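Local structure of vaginolysin (Gardnerella vaginalis, 5IMY) at residues A[24-29]-A[227-232]; A[114-119]-A[221-226]. The protein is a secreted pore-forming toxin of the cholesterol-dependent cytolysin family, which probably binds cholesterol in host membranes and lyses the cell. All blocks are in the same frame, centred on the assembly; numbering follows the deposited sequence.

The second segments of contacts 1 and 2 follow directly on one another. Residues 221-223 end strand 208-223 beside strand 116-120 in contact 2, 224-226 lead into the loop, and 227-232 then meet the N-terminal helix in contact 1. In sequence, contact 2 is nested inside the loop that contact 1 closes, and their centres lie about 16 Å apart. Phe-232 joins them. Its O is 2.6 Å from Ala-114 N, a probable hydrogen bond, while its ring packs with CE2 3.5 Å from Pro-226 CG and with CE1 3.8 Å from Ile-116 CD1. Tyr-255 of strand 253-261 also meets that ring. The contact centres lie about 41 and 34 Å from the centre of the elongated chain.

Contact 1: A[24-29]-A[227-232]; sequences SLNNYL and DSPADF
Asn-26, on helix 22-30, turns its carboxamide into the loop 227-232 and supplies the polar part of the contact with Ser-228 and Ala-230. Its ND2 donates to Ser-228 OG at 2.8 Å; the hydroxyl oxygen lies close to the amide plane, but the bond is bent, with an angle of 138° at the hydrogen. On the other branch of the amide, Ala-230 N donates to OD1, but the bond is modelled very short and OD1 crowds Ala-230 CB, so the position of this oxygen is doubtful. Pro-229 CG and CD lie beside it, with the same uncertainty.

Apolar contacts come from two leucines one helical turn apart. Leu-25 has CG anti to the backbone N (chi1 -179°), and its CD2 rests on Ala-230, 3.6 Å from CA and 3.7 Å from CB. Leu-29 runs out extended, CD1 anti to CA (chi2 -177°), and this methyl reaches Pro-229 at 4.0 Å from CB and 3.7 Å from the carbonyl O. Leu-242 of helix 240-243 touches both leucines, whereas Trp-30 packs on Pro-229 and Lys-22 on Ala-230.

Covalent restraint lies close by in sequence: the disulfide Cys-18 to Cys-236 links the chain just before the helix to the same loop a few residues after Phe-232. The contact joins the N-terminal helix to the loop leaving strand 208-223. Its chemistry is neutral: a buried carboxamide faces one loop with its nitrogen and, as modelled, also its oxygen, with leucine methyls beside it, so the fit depends on directed bonds and shape rather than on paired charges between the two segments.

Contact 2: A[114-119]-A[221-226]; sequences APITLS and VSVDAP
Leu-118 and Val-223 form a non-hydrogen-bonded antiparallel pair, their CA atoms 4.8 Å apart, and their side chains lie on the tightly packed face. Leu-118 CD2 meets Val-223 CG2 at 3.9 Å. The other branch of the valine, CG1, set anti to the backbone N (chi1 165°), lies 3.6 Å from Ile-116 CD1, the two side chains crossing at about a right angle. Val-146 and Val-142 of helix 139-158 pack on Val-221 and Leu-118 on this side.

Three backbone bonds run between the strands: Ser-222 N donates to Ser-119 O at 2.7 Å, almost straight, Ser-119 N to Ser-222 O at 2.8 Å, and Asp-224 N to Thr-117 O at 3.2 Å, the longest. On the looser face the Ser-119 and Ser-222 side chains make no close contact with each other. The exposed Asp-224 brings OD2 to 3.3 Å from Thr-117 CG2, a van der Waals approach.

Strands 131-134 and 253-261 continue the backbone pairing on the outer sides of these two. Antiparallel pairing of strands 116-120 and 208-223, with helix 139-158 against the Leu-118 and Val-221 side, belongs to the large antiparallel core sheet of the cholesterol-dependent cytolysin fold.

Contact 1: A[24-29]-A[227-232]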
# COMPACT_ATOMS: atom_id res chain seq x y z
N SER A 24 58.68 15.25 -20.07
CA SER A 24 58.42 13.82 -19.95
C SER A 24 57.47 13.52 -18.80
O SER A 24 56.56 12.69 -18.94
CB SER A 24 59.74 13.06 -19.77
OG SER A 24 60.12 12.42 -20.98
N LEU A 25 57.66 14.17 -17.65
CA LEU A 25 56.75 13.97 -16.53
C LEU A 25 55.35 14.44 -16.89
O LEU A 25 54.36 13.83 -16.47
CB LEU A 25 57.27 14.70 -15.30
CG LEU A 25 56.43 14.56 -14.02
CD1 LEU A 25 56.72 13.25 -13.33
CD2 LEU A 25 56.68 15.73 -13.10
N ASN A 26 55.24 15.52 -17.66
CA ASN A 26 53.94 16.03 -18.05
C ASN A 26 53.19 15.04 -18.94
O ASN A 26 51.97 14.90 -18.84
CB ASN A 26 54.09 17.37 -18.77
CG ASN A 26 53.92 18.56 -17.84
OD1 ASN A 26 53.28 18.46 -16.80
ND2 ASN A 26 54.49 19.69 -18.22
N ASN A 27 53.91 14.34 -19.82
CA ASN A 27 53.26 13.38 -20.70
C ASN A 27 52.81 12.15 -19.93
O ASN A 27 51.76 11.57 -20.23
CB ASN A 27 54.20 12.98 -21.84
CG ASN A 27 54.32 14.05 -22.91
OD1 ASN A 27 53.42 14.87 -23.07
ND2 ASN A 27 55.42 14.03 -23.64
N TYR A 28 53.58 11.73 -18.92
CA TYR A 28 53.20 10.56 -18.14
C TYR A 28 51.93 10.83 -17.33
O TYR A 28 51.04 9.98 -17.28
CB TYR A 28 54.34 10.15 -17.22
CG TYR A 28 53.99 9.01 -16.29
CD1 TYR A 28 53.82 7.72 -16.77
CD2 TYR A 28 53.84 9.23 -14.93
CE1 TYR A 28 53.49 6.68 -15.93
CE2 TYR A 28 53.51 8.19 -14.07
CZ TYR A 28 53.34 6.92 -14.58
OH TYR A 28 53.02 5.88 -13.73
N LEU A 29 51.83 12.00 -16.71
CA LEU A 29 50.65 12.31 -15.91
C LEU A 29 49.44 12.59 -16.78
O LEU A 29 48.31 12.29 -16.38
CB LEU A 29 50.93 13.51 -15.00
CG LEU A 29 52.13 13.37 -14.05
CD1 LEU A 29 52.24 14.60 -13.16
CD2 LEU A 29 52.03 12.10 -13.20
N ASP A 227 49.11 25.40 -13.39
CA ASP A 227 49.61 25.68 -14.73
C ASP A 227 49.93 24.40 -15.49
O ASP A 227 49.37 24.15 -16.56
CB ASP A 227 50.86 26.57 -14.65
CG ASP A 227 51.33 27.04 -16.02
OD1 ASP A 227 50.52 27.02 -16.97
OD2 ASP A 227 52.51 27.44 -16.14
N SER A 228 50.82 23.57 -14.94
CA SER A 228 51.20 22.31 -15.55
C SER A 228 51.25 21.22 -14.49
O SER A 228 51.73 21.47 -13.37
CB SER A 228 52.57 22.43 -16.24
OG SER A 228 53.26 21.19 -16.24
N PRO A 229 50.77 20.00 -14.79
CA PRO A 229 50.83 18.94 -13.77
C PRO A 229 52.24 18.57 -13.38
O PRO A 229 52.48 18.21 -12.22
CB PRO A 229 50.10 17.77 -14.45
CG PRO A 229 50.16 18.05 -15.90
CD PRO A 229 50.12 19.54 -16.02
N ALA A 230 53.19 18.60 -14.31
CA ALA A 230 54.59 18.60 -13.91
C ALA A 230 54.85 19.82 -13.05
O ALA A 230 54.23 20.88 -13.24
CB ALA A 230 55.52 18.59 -15.12
N ASP A 231 55.75 19.68 -12.09
CA ASP A 231 55.77 20.59 -10.95
C ASP A 231 54.50 20.32 -10.14
O ASP A 231 53.57 19.70 -10.64
CB ASP A 231 55.87 22.06 -11.39
CG ASP A 231 54.57 22.82 -11.20
OD1 ASP A 231 54.18 23.06 -10.03
OD2 ASP A 231 53.94 23.19 -12.21
N PHE A 232 54.45 20.86 -8.93
CA PHE A 232 54.01 20.12 -7.76
C PHE A 232 55.29 19.47 -7.23
O PHE A 232 55.56 19.49 -6.03
CB PHE A 232 52.97 19.02 -8.02
CG PHE A 232 51.54 19.47 -7.90
CD1 PHE A 232 51.03 19.94 -6.70
CD2 PHE A 232 50.68 19.36 -8.99
CE1 PHE A 232 49.71 20.32 -6.59
CE2 PHE A 232 49.35 19.75 -8.88
CZ PHE A 232 48.87 20.23 -7.68

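Contact 2: A[114-119]-A[221-226]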
# COMPACT_ATOMS: atom_id res chain seq x y z
N ALA A 114 57.50 21.13 -5.29
CA ALA A 114 57.75 22.52 -5.64
C ALA A 114 56.94 23.44 -4.75
O ALA A 114 55.98 23.01 -4.11
CB ALA A 114 57.40 22.78 -7.11
N PRO A 115 57.30 24.72 -4.67
CA PRO A 115 56.46 25.66 -3.93
C PRO A 115 55.04 25.68 -4.47
O PRO A 115 54.80 25.35 -5.63
CB PRO A 115 57.16 27.01 -4.14
CG PRO A 115 58.58 26.66 -4.42
CD PRO A 115 58.54 25.36 -5.17
N ILE A 116 54.10 26.06 -3.61
CA ILE A 116 52.69 26.08 -3.96
C ILE A 116 52.05 27.30 -3.30
O ILE A 116 52.43 27.70 -2.20
CB ILE A 116 51.98 24.78 -3.55
CG1 ILE A 116 50.55 24.75 -4.07
CG2 ILE A 116 52.01 24.60 -2.03
CD1 ILE A 116 50.03 23.34 -4.30
N THR A 117 51.09 27.89 -4.00
CA THR A 117 50.42 29.10 -3.54
C THR A 117 49.02 28.76 -3.03
O THR A 117 48.23 28.14 -3.75
CB THR A 117 50.32 30.14 -4.66
OG1 THR A 117 51.64 30.52 -5.08
CG2 THR A 117 49.57 31.38 -4.19
N LEU A 118 48.74 29.16 -1.80
CA LEU A 118 47.43 28.97 -1.19
C LEU A 118 46.67 30.29 -1.18
O LEU A 118 47.26 31.38 -1.21
CB LEU A 118 47.57 28.45 0.24
CG LEU A 118 48.56 27.30 0.43
CD1 LEU A 118 48.57 26.87 1.89
CD2 LEU A 118 48.21 26.13 -0.47
N SER A 119 45.35 30.18 -1.13
CA SER A 119 44.49 31.35 -1.03
C SER A 119 43.34 31.07 -0.08
O SER A 119 42.87 29.94 0.03
CB SER A 119 43.93 31.76 -2.39
OG SER A 119 42.92 32.72 -2.21
N VAL A 221 40.39 27.38 2.40
CA VAL A 221 41.75 27.56 1.92
C VAL A 221 41.90 26.72 0.66
O VAL A 221 41.71 25.50 0.69
CB VAL A 221 42.79 27.16 2.98
CG1 VAL A 221 44.20 27.33 2.43
CG2 VAL A 221 42.60 27.99 4.24
N SER A 222 42.24 27.38 -0.45
CA SER A 222 42.26 26.74 -1.75
C SER A 222 43.66 26.81 -2.36
O SER A 222 44.48 27.65 -1.99
CB SER A 222 41.25 27.40 -2.70
OG SER A 222 41.45 26.98 -4.03
N VAL A 223 43.90 25.91 -3.31
CA VAL A 223 45.16 25.83 -4.03
C VAL A 223 44.99 26.47 -5.40
O VAL A 223 43.93 26.35 -6.03
CB VAL A 223 45.62 24.36 -4.16
CG1 VAL A 223 46.71 24.22 -5.21
CG2 VAL A 223 46.10 23.84 -2.81
N ASP A 224 46.03 27.16 -5.86
CA ASP A 224 45.99 27.83 -7.14
C ASP A 224 46.22 26.84 -8.28
O ASP A 224 46.80 25.76 -8.11
CB ASP A 224 47.04 28.94 -7.20
CG ASP A 224 46.44 30.32 -7.01
OD1 ASP A 224 45.30 30.55 -7.47
OD2 ASP A 224 47.11 31.18 -6.39
N ALA A 225 45.76 27.22 -9.47
CA ALA A 225 45.97 26.45 -10.68
C ALA A 225 47.46 26.14 -10.85
O ALA A 225 48.27 27.08 -10.90
CB ALA A 225 45.45 27.22 -11.89
N PRO A 226 47.86 24.87 -10.92
CA PRO A 226 49.28 24.54 -11.08
C PRO A 226 49.86 24.81 -12.46
O PRO A 226 51.01 24.45 -12.69
CB PRO A 226 49.32 23.03 -10.76
CG PRO A 226 48.06 22.74 -10.06
CD PRO A 226 47.06 23.67 -10.64